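Local coordinates for glycerate dehydrogenase/glyoxylate reductase (Thermus thermophilus, PDB 2CUK), which probably reduces glyoxylate and hydroxypyruvate with NADH or NADPH, at residues V74-H78 and V79-A83; L105-A108 and L109-A112; V240-R244 and G245-G249. One frame throughout, in Å; residues are numbered along the deposited sequence.

Contact 1: residues V74-H78 and V79-A83; sequences VGVDH and VDLEA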
ATOM      1  N   VAL A  74     -15.584  -5.988  17.009  1.00 23.58           N
ATOM      2  CA  VAL A  74     -14.825  -5.942  18.253  1.00 24.34           C
ATOM      3  C   VAL A  74     -15.445  -4.870  19.149  1.00 25.46           C
ATOM      4  O   VAL A  74     -15.567  -5.050  20.361  1.00 25.37           O
ATOM      5  CB  VAL A  74     -13.323  -5.616  18.007  1.00 24.88           C
ATOM      6  CG1 VAL A  74     -13.178  -4.316  17.231  1.00 27.00           C
ATOM      7  CG2 VAL A  74     -12.593  -5.515  19.342  1.00 26.10           C
ATOM      8  N   GLY A  75     -15.850  -3.759  18.540  1.00 24.81           N
ATOM      9  CA  GLY A  75     -16.472  -2.689  19.298  1.00 27.48           C
ATOM     10  C   GLY A  75     -17.921  -3.027  19.597  1.00 28.37           C
ATOM     11  O   GLY A  75     -18.545  -3.792  18.859  1.00 27.91           O
ATOM     12  N   VAL A  76     -18.460  -2.464  20.676  1.00 28.55           N
ATOM     13  CA  VAL A  76     -19.845  -2.721  21.064  1.00 30.23           C
ATOM     14  C   VAL A  76     -20.582  -1.463  21.533  1.00 32.42           C
ATOM     15  O   VAL A  76     -21.548  -1.551  22.295  1.00 32.84           O
ATOM     16  CB  VAL A  76     -19.910  -3.770  22.192  1.00 29.51           C
ATOM     17  CG1 VAL A  76     -19.384  -5.106  21.692  1.00 30.08           C
ATOM     18  CG2 VAL A  76     -19.096  -3.295  23.389  1.00 30.12           C
ATOM     19  N   ASP A  77     -20.137  -0.299  21.070  1.00 33.13           N
ATOM     20  CA  ASP A  77     -20.758   0.964  21.466  1.00 35.89           C
ATOM     21  C   ASP A  77     -22.182   1.125  20.944  1.00 34.79           C
ATOM     22  O   ASP A  77     -22.913   2.011  21.383  1.00 35.02           O
ATOM     23  CB  ASP A  77     -19.913   2.144  20.981  1.00 39.19           C
ATOM     24  CG  ASP A  77     -18.456   2.022  21.380  1.00 43.36           C
ATOM     25  OD1 ASP A  77     -17.747   1.174  20.792  1.00 46.57           O
ATOM     26  OD2 ASP A  77     -18.022   2.765  22.285  1.00 45.49           O
ATOM     27  N   HIS A  78     -22.572   0.266  20.008  1.00 32.15           N
ATOM     28  CA  HIS A  78     -23.906   0.328  19.418  1.00 31.48           C
ATOM     29  C   HIS A  78     -24.909  -0.545  20.164  1.00 31.48           C
ATOM     30  O   HIS A  78     -26.068  -0.664  19.759  1.00 29.96           O
ATOM     31  CB  HIS A  78     -23.840  -0.108  17.956  1.00 30.61           C
ATOM     32  CG  HIS A  78     -23.140  -1.414  17.754  1.00 30.51           C
ATOM     33  ND1 HIS A  78     -23.802  -2.568  17.398  1.00 31.79           N
ATOM     34  CD2 HIS A  78     -21.836  -1.755  17.887  1.00 30.57           C
ATOM     35  CE1 HIS A  78     -22.938  -3.563  17.319  1.00 31.09           C
ATOM     36  NE2 HIS A  78     -21.738  -3.096  17.612  1.00 32.49           N
ATOM     37  N   VAL A  79     -24.455  -1.153  21.254  1.00 31.41           N
ATOM     38  CA  VAL A  79     -25.304  -2.021  22.058  1.00 31.97           C
ATOM     39  C   VAL A  79     -25.396  -1.526  23.499  1.00 31.74           C
ATOM     40  O   VAL A  79     -24.378  -1.340  24.165  1.00 32.17           O
ATOM     41  CB  VAL A  79     -24.757  -3.467  22.067  1.00 32.51           C
ATOM     42  CG1 VAL A  79     -25.647  -4.360  22.925  1.00 32.33           C
ATOM     43  CG2 VAL A  79     -24.675  -4.000  20.640  1.00 32.28           C
ATOM     44  N   ASP A  80     -26.618  -1.302  23.972  1.00 32.34           N
ATOM     45  CA  ASP A  80     -26.825  -0.856  25.348  1.00 31.90           C
ATOM     46  C   ASP A  80     -26.501  -2.064  26.223  1.00 31.15           C
ATOM     47  O   ASP A  80     -27.359  -2.910  26.462  1.00 31.47           O
ATOM     48  CB  ASP A  80     -28.280  -0.434  25.565  1.00 31.85           C
ATOM     49  CG  ASP A  80     -28.510   0.182  26.936  1.00 32.83           C
ATOM     50  OD1 ASP A  80     -27.891  -0.283  27.915  1.00 32.38           O
ATOM     51  OD2 ASP A  80     -29.324   1.126  27.040  1.00 34.99           O
ATOM     52  N   LEU A  81     -25.259  -2.141  26.687  1.00 30.92           N
ATOM     53  CA  LEU A  81     -24.814  -3.266  27.500  1.00 32.42           C
ATOM     54  C   LEU A  81     -25.572  -3.424  28.815  1.00 33.67           C
ATOM     55  O   LEU A  81     -25.926  -4.538  29.202  1.00 32.41           O
ATOM     56  CB  LEU A  81     -23.314  -3.146  27.780  1.00 32.83           C
ATOM     57  CG  LEU A  81     -22.395  -3.037  26.556  1.00 33.40           C
ATOM     58  CD1 LEU A  81     -20.950  -2.937  27.019  1.00 34.42           C
ATOM     59  CD2 LEU A  81     -22.581  -4.243  25.648  1.00 33.97           C
ATOM     60  N   GLU A  82     -25.821  -2.314  29.500  1.00 34.65           N
ATOM     61  CA  GLU A  82     -26.534  -2.362  30.771  1.00 36.77           C
ATOM     62  C   GLU A  82     -27.978  -2.810  30.579  1.00 36.79           C
ATOM     63  O   GLU A  82     -28.542  -3.497  31.432  1.00 36.86           O
ATOM     64  CB  GLU A  82     -26.485  -0.996  31.460  1.00 38.96           C
ATOM     65  CG  GLU A  82     -25.073  -0.537  31.800  1.00 41.61           C
ATOM     66  CD  GLU A  82     -24.267  -1.611  32.517  1.00 43.71           C
ATOM     67  OE1 GLU A  82     -24.728  -2.107  33.566  1.00 44.23           O
ATOM     68  OE2 GLU A  82     -23.169  -1.958  32.030  1.00 45.98           O
ATOM     69  N   ALA A  83     -28.576  -2.430  29.455  1.00 36.01           N
ATOM     70  CA  ALA A  83     -29.948  -2.824  29.167  1.00 35.59           C
ATOM     71  C   ALA A  83     -29.998  -4.339  29.006  1.00 34.94           C
ATOM     72  O   ALA A  83     -30.929  -4.995  29.470  1.00 35.10           O
ATOM     73  CB  ALA A  83     -30.435  -2.149  27.897  1.00 35.21           C
TER
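V76 and V79 close a type I beta turn in the loop that leads from strand 68-70 into helix 81-85, on the way out of the five-stranded parallel sheet. In relatives the loop after this strand borders the substrate pocket, a role that would be consistent with its place here.

Backbone and capping bonds set the path. V79 N donates to V76 O at 3.1 Å with an N-H...O angle of 157°, and the nitrogen sits above the carbonyl plane. One residue later D80 takes the N-cap position of the helix. Its OD1 accepts from A83 N at 2.7 Å, the amide meeting the carboxylate from above its plane, and the carboxylate reaches over the first turn because CG stands opposite the backbone N (chi1 -174°).

The ring of H78 supplies the second kind of contact. V79 CG2 lies over one face, 3.9 Å from the ring centroid and offset toward the rim, a CH-pi contact in which the two side chains run side by side. H78 CG is held between its own N and carbonyl carbon (chi1 51°), a turn that brings NE2 back toward G75 O, a weak bond of 3.5 Å. ND1 bonds to D53 O, which would limit the ring's rotation. Replacing H78 with an alanine would probably leave V79 CG2 without its ring face and D53 O without this donor.

The apolar contact joins V76 to L81, which also touches V310 and V311 at the C-terminus. Five residues on from V76, the L81 side chain crosses that of the valine at about a right angle, with L81 CD1 4.1 Å from V76 CG2.

Contact 2: residues L105-A108 and L109-A112; sequences LTLA and LLLA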
ATOM      1  N   LEU A 105      -4.019  -2.312   6.377  1.00 15.26           N
ATOM      2  CA  LEU A 105      -4.576  -1.194   5.630  1.00 17.10           C
ATOM      3  C   LEU A 105      -4.055   0.146   6.141  1.00 16.38           C
ATOM      4  O   LEU A 105      -3.958   1.127   5.412  1.00 17.16           O
ATOM      5  CB  LEU A 105      -6.097  -1.240   5.745  1.00 16.38           C
ATOM      6  CG  LEU A 105      -6.766  -0.131   4.928  1.00 20.69           C
ATOM      7  CD1 LEU A 105      -7.303  -0.633   3.583  1.00 20.71           C
ATOM      8  CD2 LEU A 105      -7.953   0.505   5.654  1.00 18.34           C
ATOM      9  N   THR A 106      -3.763   0.188   7.456  1.00 15.82           N
ATOM     10  CA  THR A 106      -3.119   1.385   7.979  1.00 16.42           C
ATOM     11  C   THR A 106      -1.831   1.652   7.207  1.00 15.38           C
ATOM     12  O   THR A 106      -1.577   2.754   6.737  1.00 16.37           O
ATOM     13  CB  THR A 106      -2.815   1.191   9.469  1.00 15.25           C
ATOM     14  OG1 THR A 106      -4.040   0.968  10.174  1.00 18.03           O
ATOM     15  CG2 THR A 106      -2.143   2.450  10.032  1.00 18.13           C
ATOM     16  N   LEU A 107      -1.026   0.607   7.067  1.00 14.03           N
ATOM     17  CA  LEU A 107       0.217   0.716   6.317  1.00 14.03           C
ATOM     18  C   LEU A 107      -0.050   1.029   4.849  1.00 13.86           C
ATOM     19  O   LEU A 107       0.671   1.810   4.241  1.00 12.33           O
ATOM     20  CB  LEU A 107       1.028  -0.580   6.431  1.00 15.77           C
ATOM     21  CG  LEU A 107       2.117  -0.578   7.508  1.00 15.88           C
ATOM     22  CD1 LEU A 107       3.188   0.425   7.123  1.00 19.17           C
ATOM     23  CD2 LEU A 107       1.524  -0.233   8.870  1.00 15.28           C
ATOM     24  N   ALA A 108      -1.090   0.426   4.283  1.00 14.13           N
ATOM     25  CA  ALA A 108      -1.427   0.659   2.882  1.00 12.98           C
ATOM     26  C   ALA A 108      -1.727   2.145   2.655  1.00 13.63           C
ATOM     27  O   ALA A 108      -1.349   2.711   1.630  1.00 12.88           O
ATOM     28  CB  ALA A 108      -2.627  -0.190   2.486  1.00 12.97           C
ATOM     29  N   LEU A 109      -2.408   2.767   3.616  1.00 13.86           N
ATOM     30  CA  LEU A 109      -2.757   4.184   3.527  1.00 14.47           C
ATOM     31  C   LEU A 109      -1.524   5.069   3.692  1.00 14.50           C
ATOM     32  O   LEU A 109      -1.387   6.091   3.017  1.00 14.14           O
ATOM     33  CB  LEU A 109      -3.809   4.544   4.588  1.00 14.10           C
ATOM     34  CG  LEU A 109      -5.241   4.054   4.330  1.00 17.15           C
ATOM     35  CD1 LEU A 109      -6.132   4.371   5.533  1.00 13.65           C
ATOM     36  CD2 LEU A 109      -5.787   4.719   3.070  1.00 15.96           C
ATOM     37  N   LEU A 110      -0.624   4.681   4.589  1.00 15.95           N
ATOM     38  CA  LEU A 110       0.598   5.454   4.790  1.00 15.37           C
ATOM     39  C   LEU A 110       1.372   5.489   3.471  1.00 15.96           C
ATOM     40  O   LEU A 110       1.799   6.550   3.016  1.00 13.97           O
ATOM     41  CB  LEU A 110       1.461   4.820   5.887  1.00 17.00           C
ATOM     42  CG  LEU A 110       2.906   5.327   6.008  1.00 19.02           C
ATOM     43  CD1 LEU A 110       2.930   6.846   6.099  1.00 22.03           C
ATOM     44  CD2 LEU A 110       3.559   4.709   7.228  1.00 19.94           C
ATOM     45  N   LEU A 111       1.537   4.321   2.856  1.00 14.47           N
ATOM     46  CA  LEU A 111       2.258   4.215   1.592  1.00 13.96           C
ATOM     47  C   LEU A 111       1.491   4.886   0.462  1.00 13.74           C
ATOM     48  O   LEU A 111       2.092   5.499  -0.421  1.00 15.60           O
ATOM     49  CB  LEU A 111       2.511   2.745   1.252  1.00 13.44           C
ATOM     50  CG  LEU A 111       3.528   2.025   2.143  1.00 15.72           C
ATOM     51  CD1 LEU A 111       3.457   0.518   1.920  1.00 15.69           C
ATOM     52  CD2 LEU A 111       4.922   2.555   1.826  1.00 16.28           C
ATOM     53  N   ALA A 112       0.166   4.779   0.493  1.00 12.61           N
ATOM     54  CA  ALA A 112      -0.660   5.392  -0.538  1.00 13.79           C
ATOM     55  C   ALA A 112      -0.443   6.905  -0.567  1.00 13.69           C
ATOM     56  O   ALA A 112      -0.332   7.500  -1.633  1.00 14.66           O
ATOM     57  CB  ALA A 112      -2.124   5.086  -0.285  1.00 14.92           C
TER
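Helix 99-114 packs along the six-stranded Rossmann-type domain and at the subunit interface, and L105-A108 and L109-A112 are two successive turns of it. Regular i to i+4 bonding is the first evidence: L109 N to L105 O, L110 N to T106 O, L111 N to L107 O and A112 N to A108 O. The bond from L111 N to L107 O, at 3.0 Å, is nearly straight with an N-H...O angle of 171°. The shorter bond from A112 N to A108 O spans 2.8 Å and is more bent.

The leucine side chains add contacts near the carbonyls. L109 CG, anti to its carbonyl carbon (chi1 -74°), comes within 3.4 Å of L105 O. Farther out, L109 CD1 meets L105 CD2 at 4.3 Å, two methyls one turn apart. L110 is turned the other way, with CG beside the carbonyl carbon (chi1 167°), and its CD2 lies 4.3 Å from L107 CD1, an i to i+3 contact between branch ends.

Some residues pack within their own subunit and some also on the second. T106 touches V159 and S198, L109 reaches T228 and L110 packs on V196, all of the same chain; the hydroxyl OG1 of buried T106 bonds to T102 O and to T228 OG1. L107 packs on V159 and R162 and also on F166 of the second subunit, where L105 meets R115, A108 meets L111 and L111 meets A108. At the last of the four backbone bonds, A112 CB lies 3.1 Å from A108 O.

Contact 3: residues V240-R244 and G245-G249; sequences VEALR and GHLFG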
ATOM      1  N   VAL A 240      -9.361  19.561   6.623  1.00 14.28           N
ATOM      2  CA  VAL A 240      -9.400  20.156   5.288  1.00 15.93           C
ATOM      3  C   VAL A 240      -8.514  21.401   5.269  1.00 14.67           C
ATOM      4  O   VAL A 240      -7.734  21.612   4.345  1.00 15.61           O
ATOM      5  CB  VAL A 240     -10.839  20.577   4.889  1.00 17.03           C
ATOM      6  CG1 VAL A 240     -10.793  21.435   3.619  1.00 17.13           C
ATOM      7  CG2 VAL A 240     -11.704  19.344   4.653  1.00 16.62           C
ATOM      8  N   GLU A 241      -8.645  22.221   6.305  1.00 15.90           N
ATOM      9  CA  GLU A 241      -7.850  23.440   6.421  1.00 15.87           C
ATOM     10  C   GLU A 241      -6.349  23.142   6.413  1.00 14.69           C
ATOM     11  O   GLU A 241      -5.590  23.764   5.672  1.00 12.81           O
ATOM     12  CB  GLU A 241      -8.213  24.172   7.714  1.00 16.29           C
ATOM     13  CG  GLU A 241      -9.645  24.695   7.758  1.00 16.71           C
ATOM     14  CD  GLU A 241     -10.021  25.273   9.119  1.00 19.29           C
ATOM     15  OE1 GLU A 241      -9.108  25.653   9.884  1.00 22.04           O
ATOM     16  OE2 GLU A 241     -11.229  25.362   9.421  1.00 18.19           O
ATOM     17  N   ALA A 242      -5.943  22.178   7.236  1.00 14.01           N
ATOM     18  CA  ALA A 242      -4.544  21.783   7.380  1.00 14.89           C
ATOM     19  C   ALA A 242      -3.952  21.122   6.147  1.00 14.54           C
ATOM     20  O   ALA A 242      -2.733  21.143   5.950  1.00 17.23           O
ATOM     21  CB  ALA A 242      -4.392  20.843   8.589  1.00 15.25           C
ATOM     22  N   LEU A 243      -4.806  20.533   5.319  1.00 14.48           N
ATOM     23  CA  LEU A 243      -4.340  19.852   4.118  1.00 15.18           C
ATOM     24  C   LEU A 243      -4.047  20.781   2.953  1.00 16.30           C
ATOM     25  O   LEU A 243      -3.389  20.385   1.994  1.00 16.48           O
ATOM     26  CB  LEU A 243      -5.363  18.800   3.676  1.00 14.67           C
ATOM     27  CG  LEU A 243      -5.402  17.514   4.508  1.00 13.98           C
ATOM     28  CD1 LEU A 243      -6.576  16.671   4.082  1.00 16.94           C
ATOM     29  CD2 LEU A 243      -4.105  16.745   4.324  1.00 15.39           C
ATOM     30  N   ARG A 244      -4.517  22.020   3.028  1.00 17.44           N
ATOM     31  CA  ARG A 244      -4.282  22.940   1.925  1.00 20.62           C
ATOM     32  C   ARG A 244      -2.817  23.313   1.744  1.00 21.17           C
ATOM     33  O   ARG A 244      -2.387  23.585   0.627  1.00 22.22           O
ATOM     34  CB  ARG A 244      -5.156  24.189   2.073  1.00 22.46           C
ATOM     35  CG  ARG A 244      -6.640  23.871   1.932  1.00 28.47           C
ATOM     36  CD  ARG A 244      -7.495  25.108   1.729  1.00 33.25           C
ATOM     37  NE  ARG A 244      -8.925  24.789   1.773  1.00 37.19           N
ATOM     38  CZ  ARG A 244      -9.569  24.069   0.858  1.00 37.87           C
ATOM     39  NH1 ARG A 244      -8.920  23.583  -0.192  1.00 40.01           N
ATOM     40  NH2 ARG A 244     -10.867  23.831   0.998  1.00 37.62           N
ATOM     41  N   GLY A 245      -2.039  23.296   2.827  1.00 20.79           N
ATOM     42  CA  GLY A 245      -0.631  23.637   2.706  1.00 19.12           C
ATOM     43  C   GLY A 245       0.274  23.230   3.862  1.00 18.83           C
ATOM     44  O   GLY A 245       1.493  23.148   3.701  1.00 21.36           O
ATOM     45  N   HIS A 246      -0.307  22.971   5.028  1.00 15.65           N
ATOM     46  CA  HIS A 246       0.482  22.587   6.193  1.00 15.27           C
ATOM     47  C   HIS A 246       0.896  21.112   6.178  1.00 15.20           C
ATOM     48  O   HIS A 246       2.087  20.795   6.183  1.00 16.52           O
ATOM     49  CB  HIS A 246      -0.296  22.895   7.476  1.00 15.36           C
ATOM     50  CG  HIS A 246       0.469  22.599   8.727  1.00 17.64           C
ATOM     51  ND1 HIS A 246       1.665  23.214   9.030  1.00 15.97           N
ATOM     52  CD2 HIS A 246       0.220  21.735   9.742  1.00 16.64           C
ATOM     53  CE1 HIS A 246       2.119  22.743  10.179  1.00 18.78           C
ATOM     54  NE2 HIS A 246       1.262  21.845  10.630  1.00 17.54           N
ATOM     55  N   LEU A 247      -0.084  20.214   6.150  1.00 14.41           N
ATOM     56  CA  LEU A 247       0.190  18.773   6.138  1.00 14.08           C
ATOM     57  C   LEU A 247       0.545  18.238   4.763  1.00 15.35           C
ATOM     58  O   LEU A 247       0.025  18.712   3.750  1.00 16.24           O
ATOM     59  CB  LEU A 247      -1.023  17.998   6.662  1.00 13.85           C
ATOM     60  CG  LEU A 247      -1.378  18.208   8.134  1.00 14.94           C
ATOM     61  CD1 LEU A 247      -2.668  17.466   8.464  1.00 15.31           C
ATOM     62  CD2 LEU A 247      -0.231  17.716   9.007  1.00 14.51           C
ATOM     63  N   PHE A 248       1.441  17.255   4.722  1.00 13.37           N
ATOM     64  CA  PHE A 248       1.815  16.650   3.451  1.00 14.47           C
ATOM     65  C   PHE A 248       0.559  15.963   2.916  1.00 14.48           C
ATOM     66  O   PHE A 248       0.270  16.016   1.724  1.00 13.74           O
ATOM     67  CB  PHE A 248       2.911  15.600   3.642  1.00 15.14           C
ATOM     68  CG  PHE A 248       3.331  14.919   2.365  1.00 16.27           C
ATOM     69  CD1 PHE A 248       4.301  15.484   1.547  1.00 16.51           C
ATOM     70  CD2 PHE A 248       2.748  13.715   1.979  1.00 15.89           C
ATOM     71  CE1 PHE A 248       4.691  14.858   0.362  1.00 19.33           C
ATOM     72  CE2 PHE A 248       3.128  13.080   0.798  1.00 17.42           C
ATOM     73  CZ  PHE A 248       4.101  13.650  -0.012  1.00 16.82           C
ATOM     74  N   GLY A 249      -0.184  15.318   3.815  1.00 14.26           N
ATOM     75  CA  GLY A 249      -1.393  14.622   3.411  1.00 14.78           C
ATOM     76  C   GLY A 249      -2.045  13.816   4.519  1.00 15.83           C
ATOM     77  O   GLY A 249      -1.602  13.845   5.671  1.00 14.71           O
TER
HETATM   78  O   HOH W   1      -2.863  24.202   5.414  1.00 17.59           O
HETATM   79  O   HOH W   2      -0.524  20.633   1.911  1.00 28.61           O
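A242 and L247 face each other where helix 236-243 gives way to the loop feeding strand 249-252. The CB of L247 points back at the helix, and its CD1 lies 3.8 Å from A242 CB. L243 starts away from the loop but its end swings round: with CG anti to the carbonyl carbon (chi1 -75°), CD2 touches L247 CB at 4.1 Å and rests 3.6 Å from G249 CA, against a glycine backbone.

The H246 ring goes to a different set of partners: NE2 bonds to M219 O and the ring meets that of F217. H246 CB lies 3.4 Å from A242 O, and CG stands opposite the backbone N.

Between these side chains A242 O accepts from L247 N at 2.8 Å, an almost straight i to i+5 bond of 175°, and weakly from H246 N. A water accepts a hydrogen bond from H246 N at 2.9 Å and donates one to E241 O, while N271 ND2 bonds to both L243 O and F248 O. The carbonyls of E241, A242 and L243 thus have donors in water, in the loop's own amides and in N271, consistent with a chain that stays hydrogen-bonded as it turns toward the strand.

In the fold
Contact 2 is the buried one, with all eight residues inside the protein and one face against the second subunit; contacts 1 and 3 are only partly buried and touch no other chain of the assembly. Contact 1 leads into a helix and contact 3 leaves one, whereas contact 2 stays within a single helix. Their chemistry follows: a side-chain cap and a ring face at 74-83, repeating backbone bonds and leucine methyls at 105-112, and water-assisted carbonyls at 240-249. Contacts 2 and 3 both adjoin the six-stranded sheet, centres 18 Å apart. Contact 1 follows a strand of the five-stranded sheet, its centre 30 Å from that of contact 2.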